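Local coordinates for Phosphoglucomutase/phosphomannomutase family protein (Burkholderia thailandensis, PDB 3UW2), which probably moves a phosphoryl group within sugar phosphates, as phosphohexose mutases do, and holds a zinc ion at its metal site, at residues 287-292 and 352-357. Sequence-based numbering, arbitrary orientation.
Sequences MLFAEE and VFFKDR
Phe289 of helix 282-296 and Phe354 of strand 352-354 meet as a T-shaped pair, ring centroids 5.0 Å apart and planes at 85°. The leading corner of Phe354 does the touching: its CZ stands 3.5 Å above the plane of Phe289, over the middle of the ring, and comes within 3.6 Å of Phe289 CD1. An edge-to-face contact suits two phenylalanines here, because the slightly positive C-H rim of one meets the electron-rich face of the other. Phe289 CB points from the helix toward the strand; CG anti to the carbonyl carbon (chi1 -70°) carries the ring there, and chi2 of -52° turns its face to Phe354 CZ. Phe354 also makes an edge-to-face contact with Tyr366 of helix 364-375.

Beside the aromatic pair, Val352 presents one methyl, CG1, of its compact, beta-branched apolar side chain, which suits a strand position facing a ring. This CG1 lies 4.2 Å from Phe289 CD2, approaching the ring obliquely, so Val352 and Phe354, two residues apart, both pack on Phe289, the latter through the end of its ring. Phe353, between them, turns the other way and packs on helix 330-340.

Charged groups gather where the strand ends. Glu292 OE1 and Arg357 NH1 are 4.5 Å apart, beyond salt-bridge range. Arg296 bridges Glu292 and Asp356 by salt bridges to both, which probably offsets the repulsion between the two carboxylates.

Helix 282-296 thus packs through an apolar, aromatic interface on strand 352-354, an outermost, antiparallel strand of a four-stranded mixed sheet with order 2-1-3-4, the helix-on-sheet layering of an alpha/beta/alpha domain, here domain III of the phosphohexose mutase fold.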
loop_
_atom_site.group_PDB
_atom_site.type_symbol
_atom_site.label_atom_id
_atom_site.label_comp_id
_atom_site.label_asym_id
_atom_site.label_seq_id
_atom_site.Cartn_x
_atom_site.Cartn_y
_atom_site.Cartn_z
ATOM N N MET A 287 3.555 -2.222 15.222
ATOM C CA MET A 287 4.109 -2.219 16.600
ATOM C C MET A 287 5.474 -2.930 16.656
ATOM O O MET A 287 6.419 -2.457 17.290
ATOM C CB MET A 287 3.098 -2.770 17.606
ATOM C CG MET A 287 1.950 -1.765 17.807
ATOM S SD MET A 287 0.690 -2.058 19.076
ATOM C CE MET A 287 -0.391 -3.283 18.336
ATOM N N LEU A 288 5.601 -4.046 15.927
ATOM C CA LEU A 288 6.787 -4.861 16.067
ATOM C C LEU A 288 7.952 -4.146 15.364
ATOM O O LEU A 288 9.123 -4.129 15.834
ATOM C CB LEU A 288 6.501 -6.270 15.450
ATOM C CG LEU A 288 7.570 -7.354 15.541
ATOM C CD1 LEU A 288 7.609 -7.972 16.962
ATOM C CD2 LEU A 288 7.383 -8.472 14.476
ATOM N N PHE A 289 7.635 -3.563 14.216
ATOM C CA PHE A 289 8.654 -2.781 13.500
ATOM C C PHE A 289 9.086 -1.507 14.288
ATOM O O PHE A 289 10.253 -1.150 14.336
ATOM C CB PHE A 289 8.056 -2.376 12.132
ATOM C CG PHE A 289 7.899 -3.535 11.198
ATOM C CD1 PHE A 289 9.010 -4.383 10.939
ATOM C CD2 PHE A 289 6.711 -3.705 10.469
ATOM C CE1 PHE A 289 8.887 -5.467 10.066
ATOM C CE2 PHE A 289 6.586 -4.795 9.578
ATOM C CZ PHE A 289 7.690 -5.666 9.391
ATOM N N ALA A 290 8.116 -0.806 14.854
ATOM C CA ALA A 290 8.370 0.433 15.586
ATOM C C ALA A 290 9.284 0.100 16.750
ATOM O O ALA A 290 10.172 0.881 17.086
ATOM C CB ALA A 290 7.039 0.997 16.149
ATOM N N GLU A 291 9.029 -1.009 17.436
ATOM C CA GLU A 291 9.888 -1.343 18.544
ATOM C C GLU A 291 11.340 -1.480 18.072
ATOM O O GLU A 291 12.255 -0.897 18.663
ATOM C CB GLU A 291 9.388 -2.606 19.247
ATOM C CG GLU A 291 10.387 -3.274 20.199
ATOM C CD GLU A 291 9.753 -4.479 20.924
ATOM O OE1 GLU A 291 9.022 -5.291 20.282
ATOM O OE2 GLU A 291 9.977 -4.589 22.146
ATOM N N GLU A 292 11.567 -2.253 17.039
ATOM C CA GLU A 292 12.940 -2.447 16.556
ATOM C C GLU A 292 13.560 -1.104 16.014
ATOM O O GLU A 292 14.702 -0.742 16.337
ATOM C CB GLU A 292 12.931 -3.531 15.472
ATOM C CG GLU A 292 14.327 -4.025 15.096
ATOM C CD GLU A 292 15.155 -3.002 14.330
ATOM O OE1 GLU A 292 14.578 -2.264 13.501
ATOM O OE2 GLU A 292 16.392 -2.911 14.581
ATOM N N VAL A 352 3.438 -0.533 4.243
ATOM C CA VAL A 352 4.350 -0.227 5.334
ATOM C C VAL A 352 5.538 0.492 4.704
ATOM O O VAL A 352 6.106 0.010 3.685
ATOM C CB VAL A 352 4.783 -1.520 6.094
ATOM C CG1 VAL A 352 5.697 -1.183 7.284
ATOM C CG2 VAL A 352 3.564 -2.258 6.651
ATOM N N PHE A 353 5.909 1.643 5.274
ATOM C CA PHE A 353 6.888 2.487 4.620
ATOM C C PHE A 353 8.117 2.592 5.525
ATOM O O PHE A 353 8.064 3.271 6.566
ATOM C CB PHE A 353 6.323 3.899 4.395
ATOM C CG PHE A 353 4.989 3.968 3.678
ATOM C CD1 PHE A 353 3.803 3.582 4.313
ATOM C CD2 PHE A 353 4.907 4.535 2.394
ATOM C CE1 PHE A 353 2.552 3.739 3.655
ATOM C CE2 PHE A 353 3.673 4.684 1.739
ATOM C CZ PHE A 353 2.502 4.286 2.377
ATOM N N PHE A 354 9.236 1.981 5.121
ATOM C CA PHE A 354 10.528 2.123 5.839
ATOM C C PHE A 354 11.354 3.219 5.170
ATOM O O PHE A 354 11.688 3.070 4.001
ATOM C CB PHE A 354 11.369 0.819 5.765
ATOM C CG PHE A 354 10.776 -0.328 6.555
ATOM C CD1 PHE A 354 11.104 -0.495 7.913
ATOM C CD2 PHE A 354 9.799 -1.185 5.963
ATOM C CE1 PHE A 354 10.524 -1.540 8.667
ATOM C CE2 PHE A 354 9.254 -2.223 6.721
ATOM C CZ PHE A 354 9.610 -2.392 8.055
ATOM N N LYS A 355 11.665 4.287 5.919
ATOM C CA LYS A 355 12.690 5.210 5.528
ATOM C C LYS A 355 13.966 4.762 6.209
ATOM O O LYS A 355 15.021 4.697 5.561
ATOM C CB LYS A 355 12.331 6.651 5.910
ATOM C CG LYS A 355 13.452 7.663 5.636
ATOM C CD LYS A 355 13.847 7.695 4.162
ATOM C CE LYS A 355 15.092 8.575 4.033
ATOM N NZ LYS A 355 14.641 9.434 2.922
ATOM N N ASP A 356 13.893 4.401 7.488
ATOM C CA ASP A 356 15.093 3.793 8.182
ATOM C C ASP A 356 15.715 2.683 7.349
ATOM O O ASP A 356 14.998 1.725 6.980
ATOM C CB ASP A 356 14.584 3.220 9.509
ATOM C CG ASP A 356 15.605 2.350 10.201
ATOM O OD1 ASP A 356 16.497 2.955 10.793
ATOM O OD2 ASP A 356 15.478 1.111 10.223
ATOM N N ARG A 357 16.990 2.836 6.951
ATOM C CA ARG A 357 17.782 1.808 6.205
ATOM C C ARG A 357 17.225 1.542 4.814
ATOM O O ARG A 357 17.589 0.554 4.156
ATOM C CB ARG A 357 17.821 0.467 6.975
ATOM C CG ARG A 357 18.569 0.579 8.301
ATOM C CD ARG A 357 18.335 -0.634 9.222
ATOM N NE ARG A 357 18.701 -1.921 8.587
ATOM C CZ ARG A 357 18.194 -3.083 8.976
ATOM N NH1 ARG A 357 17.292 -3.164 10.008
ATOM N NH2 ARG A 357 18.531 -4.156 8.313
#